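Local atomic coordinates of histidine acid phosphatase (Bifidobacterium longum subsp. infantis, PDB entry 6RXD), a protein that hydrolyses phytate (inositol hexakisphosphate), releasing phosphate step by step, and probably also removes the 3-phosphate of 2,3-bisphosphoglycerate. Residues K73-A76 with I77-E80; A227-T230 with I231-V235. All blocks are in the same frame, centred on the assembly; numbering follows the deposited sequence.

Interaction 1: K73-A76 with I77-E80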
loop_
_atom_site.group_PDB
_atom_site.type_symbol
_atom_site.label_atom_id
_atom_site.label_comp_id
_atom_site.label_asym_id
_atom_site.label_seq_id
_atom_site.Cartn_x
_atom_site.Cartn_y
_atom_site.Cartn_z
ATOM N N LYS A 73 33.974 -9.506 8.866
ATOM C CA LYS A 73 34.643 -10.732 8.426
ATOM C C LYS A 73 35.864 -10.485 7.540
ATOM O O LYS A 73 36.798 -11.296 7.515
ATOM C CB LYS A 73 33.654 -11.679 7.740
ATOM C CG LYS A 73 32.734 -12.381 8.724
ATOM C CD LYS A 73 32.267 -13.733 8.191
ATOM C CE LYS A 73 31.824 -14.659 9.321
ATOM N NZ LYS A 73 30.928 -15.739 8.806
ATOM N N SER A 74 35.865 -9.362 6.826
ATOM C CA SER A 74 37.021 -8.968 6.016
ATOM C C SER A 74 36.999 -7.472 5.725
ATOM O O SER A 74 35.979 -6.802 5.934
ATOM C CB SER A 74 37.063 -9.739 4.692
ATOM O OG SER A 74 36.103 -9.237 3.782
ATOM N N GLU A 75 38.130 -6.959 5.242
ATOM C CA GLU A 75 38.246 -5.559 4.850
ATOM C C GLU A 75 37.338 -5.240 3.676
ATOM O O GLU A 75 36.718 -4.174 3.631
ATOM C CB GLU A 75 39.696 -5.231 4.482
ATOM C CG GLU A 75 40.613 -5.083 5.676
ATOM C CD GLU A 75 40.367 -3.794 6.429
ATOM O OE1 GLU A 75 40.188 -2.747 5.771
ATOM O OE2 GLU A 75 40.353 -3.827 7.677
ATOM N N ALA A 76 37.267 -6.149 2.709
ATOM C CA ALA A 76 36.363 -5.955 1.578
ATOM C C ALA A 76 34.900 -5.937 2.018
ATOM O O ALA A 76 34.112 -5.140 1.524
ATOM C CB ALA A 76 36.594 -7.029 0.503
ATOM N N ILE A 77 34.536 -6.825 2.940
ATOM C CA ILE A 77 33.164 -6.865 3.462
ATOM C C ILE A 77 32.804 -5.584 4.232
ATOM O O ILE A 77 31.699 -5.043 4.081
ATOM C CB ILE A 77 32.971 -8.141 4.320
ATOM C CG1 ILE A 77 32.829 -9.355 3.392
ATOM C CG2 ILE A 77 31.767 -8.017 5.247
ATOM C CD1 ILE A 77 32.881 -10.710 4.120
ATOM N N LYS A 78 33.741 -5.094 5.040
ATOM C CA LYS A 78 33.577 -3.823 5.745
ATOM C C LYS A 78 33.298 -2.712 4.751
ATOM O O LYS A 78 32.313 -1.983 4.869
ATOM C CB LYS A 78 34.864 -3.466 6.493
ATOM C CG LYS A 78 34.803 -2.144 7.248
ATOM C CD LYS A 78 36.186 -1.597 7.598
ATOM C CE LYS A 78 37.119 -2.677 8.095
ATOM N NZ LYS A 78 38.380 -2.110 8.668
ATOM N N ALA A 79 34.185 -2.570 3.769
ATOM C CA ALA A 79 34.038 -1.491 2.799
ATOM C C ALA A 79 32.712 -1.559 2.055
ATOM O O ALA A 79 32.083 -0.533 1.803
ATOM C CB ALA A 79 35.218 -1.494 1.812
ATOM N N GLU A 80 32.289 -2.769 1.705
ATOM C CA GLU A 80 31.055 -2.920 0.935
ATOM C C GLU A 80 29.830 -2.577 1.776
ATOM O O GLU A 80 28.906 -1.909 1.281
ATOM C CB GLU A 80 30.926 -4.323 0.322
ATOM C CG GLU A 80 29.616 -4.566 -0.429
ATOM C CD GLU A 80 29.551 -3.863 -1.777
ATOM O OE1 GLU A 80 30.562 -3.262 -2.207
ATOM O OE2 GLU A 80 28.483 -3.921 -2.423
#
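Ser74 and Ile77 illustrate how the first turn of a helix, whose amide protons lack a preceding turn to receive them, is closed by a side chain. Ser74 occupies the N-cap of helix 75-95, and its OG accepts the amide of Ile77, 3.0 Å from Ile77 N, in a nearly straight bond (N-H...O 161°). With chi1 at 76°, OG stands between the backbone N and the carbonyl carbon, and from there it bends over the helix start. The same oxygen lies against the flank of the isoleucine, with Ser74 OG 3.3 Å from Ile77 CG1, while Ile77 CD1 reaches on to Lys73 CB at 3.8 Å.

From Ser74 onward the regular pattern takes over. Ser74 O receives Lys78 N, Glu75 O receives Ala79 N and Ala76 O receives Glu80 N, each at 3.0 Å, so the three carbonyls that open the helix are all engaged. Charge is paired as well. Glu75 folds back at chi2 (-73°) and runs alongside Lys78, both chains pointing the same way; Lys78 NZ meets Glu75 OE2 at 2.8 Å, from above the carboxylate plane. An acidic group in the first turn also probably interacts favourably with the helix dipole.

The ammonium of Lys73 is satisfied by a neighbouring part of the chain, NZ donating to Ser246 O. Lys73 and Ile77 thus face the loop between helices 235-245 and 251-258, where Ile77 rests on Ile248 and a backbone hydrogen bond also joins Lys73 to Ile248. Farther along, Glu80, in the conformer given, touches Tyr333 in the loop between helices 301-317 and 339-357, leaving this helix start at the surface, flanked by two interhelical loops.

Interaction 2: A227-T230 with I231-V235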
loop_
_atom_site.group_PDB
_atom_site.type_symbol
_atom_site.label_atom_id
_atom_site.label_comp_id
_atom_site.label_asym_id
_atom_site.label_seq_id
_atom_site.Cartn_x
_atom_site.Cartn_y
_atom_site.Cartn_z
ATOM N N ALA A 227 -0.916 -13.595 19.652
ATOM C CA ALA A 227 -0.410 -14.133 18.395
ATOM C C ALA A 227 0.878 -13.423 18.009
ATOM O O ALA A 227 1.826 -14.047 17.512
ATOM C CB ALA A 227 -1.454 -13.995 17.285
ATOM N N GLU A 228 0.902 -12.109 18.213
ATOM C CA GLU A 228 2.083 -11.328 17.875
ATOM C C GLU A 228 3.265 -11.664 18.778
ATOM O O GLU A 228 4.407 -11.658 18.319
ATOM C CB GLU A 228 1.769 -9.822 17.870
ATOM C CG GLU A 228 0.948 -9.423 16.658
ATOM C CD GLU A 228 0.678 -7.936 16.546
ATOM O OE1 GLU A 228 0.985 -7.192 17.502
ATOM O OE2 GLU A 228 0.149 -7.513 15.485
ATOM N N LYS A 229 3.001 -11.951 20.052
ATOM C CA LYS A 229 4.062 -12.432 20.939
ATOM C C LYS A 229 4.631 -13.759 20.444
ATOM O O LYS A 229 5.850 -13.939 20.378
ATOM C CB LYS A 229 3.568 -12.576 22.383
ATOM C CG LYS A 229 4.594 -13.283 23.278
ATOM C CD LYS A 229 4.154 -13.401 24.723
ATOM C CE LYS A 229 5.263 -14.038 25.559
ATOM N NZ LYS A 229 6.589 -13.396 25.297
ATOM N N THR A 230 3.743 -14.683 20.084
ATOM C CA THR A 230 4.162 -15.977 19.559
ATOM C C THR A 230 5.061 -15.782 18.337
ATOM O O THR A 230 6.112 -16.414 18.205
ATOM C CB THR A 230 2.942 -16.841 19.190
ATOM O OG1 THR A 230 2.241 -17.198 20.391
ATOM C CG2 THR A 230 3.374 -18.110 18.462
ATOM N N ILE A 231 4.651 -14.884 17.453
ATOM C CA ILE A 231 5.414 -14.643 16.238
ATOM C C ILE A 231 6.728 -13.935 16.555
ATOM O O ILE A 231 7.774 -14.265 15.991
ATOM C CB ILE A 231 4.546 -13.896 15.206
ATOM C CG1 ILE A 231 3.530 -14.895 14.631
ATOM C CG2 ILE A 231 5.397 -13.286 14.094
ATOM C CD1 ILE A 231 2.497 -14.308 13.718
ATOM N N GLY A 232 6.682 -12.986 17.486
ATOM C CA GLY A 232 7.880 -12.261 17.880
ATOM C C GLY A 232 8.924 -13.146 18.532
ATOM O O GLY A 232 10.120 -12.847 18.492
ATOM N N ASP A 233 8.480 -14.237 19.147
ATOM C CA ASP A 233 9.401 -15.144 19.817
ATOM C C ASP A 233 9.850 -16.290 18.915
ATOM O O ASP A 233 10.554 -17.195 19.363
ATOM C CB ASP A 233 8.758 -15.714 21.085
ATOM C CG ASP A 233 8.555 -14.661 22.159
ATOM O OD1 ASP A 233 9.248 -13.625 22.125
ATOM O OD2 ASP A 233 7.706 -14.879 23.047
ATOM N N ASN A 234 9.450 -16.251 17.649
ATOM C CA ASN A 234 9.759 -17.345 16.730
ATOM C C ASN A 234 11.255 -17.640 16.653
ATOM O O ASN A 234 12.049 -16.765 16.305
ATOM C CB ASN A 234 9.222 -17.037 15.332
ATOM C CG ASN A 234 9.399 -18.195 14.390
ATOM O OD1 ASN A 234 10.441 -18.330 13.759
ATOM N ND2 ASN A 234 8.396 -19.069 14.316
ATOM N N VAL A 235 11.638 -18.870 16.982
ATOM C CA VAL A 235 13.054 -19.229 17.056
ATOM C C VAL A 235 13.713 -19.238 15.678
ATOM O O VAL A 235 14.894 -18.894 15.535
ATOM C CB VAL A 235 13.240 -20.599 17.754
ATOM C CG1 VAL A 235 14.691 -21.036 17.721
ATOM C CG2 VAL A 235 12.742 -20.524 19.187
HETATM O O HOH W 1 7.617 -11.433 21.468
HETATM O O HOH W 2 6.089 -18.475 15.967
#
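Ile231, Thr230 and Asp233 show how one helix can be brought to an end and the next begun within a few residues. Ile231 is the hydrophobic member. Its amide gives a 2.9 Å bond from Ile231 N to Ala227 O, and with CG1 anti to its own carbonyl carbon (chi1 -74°) the side chain runs back along the helix, bringing Ile231 CG1 to 3.5 Å from Ala227 O. Its buried side is completed by Trp347 and Ala351 of helix 339-357 and by Val426.

Thr230 turns its side chain elsewhere, OG1 bonding chiefly to Thr423 O, with Gly226 O also near, but its carbonyl serves the turn. A water donates to Thr230 O over 3.0 Å and accepts from Asn234 ND2 over 2.9 Å, tying the last helical turn to the loop. The same carbonyl has a weak bond from Asp233 N at 3.4 Å.

Asp233 N goes chiefly to Lys229 O, 2.9 Å away but bent (136°), a sign that the helical pattern is failing. The carboxylate is pinned from two directions: Lys229 NZ lies 2.9 Å from Asp233 OD2, on the syn lone pair, while a second water donates to Asp233 OD1 and also to Lys229 O. Lys229 is extended until its last bond, where chi4 of 48° swings the ammonium across to the acid.

Asn234 then caps the following helix, OD1 accepting from Val237 N. Farther back, Glu228 stands close to Glu352 and Glu356 in a cluster known to bind zinc, though none is bound to this chain here. Such a short connection between consecutive helices, with a lysine-aspartate salt bridge across the last turn of one and an asparagine N-cap opening the next, links helices 222-232 and 235-245 of this histidine acid phosphatase.

Interaction 1 comes first along the chain and is complete well before interaction 2 begins; their centres lie about 33 Å apart and their nearest atoms about 18 Å, so neither touches the other. Both mark helix boundaries, the start of helix 75-95 in one and the passage from helix 222-232 to helix 235-245 in the other. That last helix connects them: it leaves interaction 2 and ends at the loop against which interaction 1 packs, close to the zinc held by His242 and Glu251. Both thus belong to the helical part of the histidine phosphatase fold, away from its mixed sheet, and lie where helices begin and end.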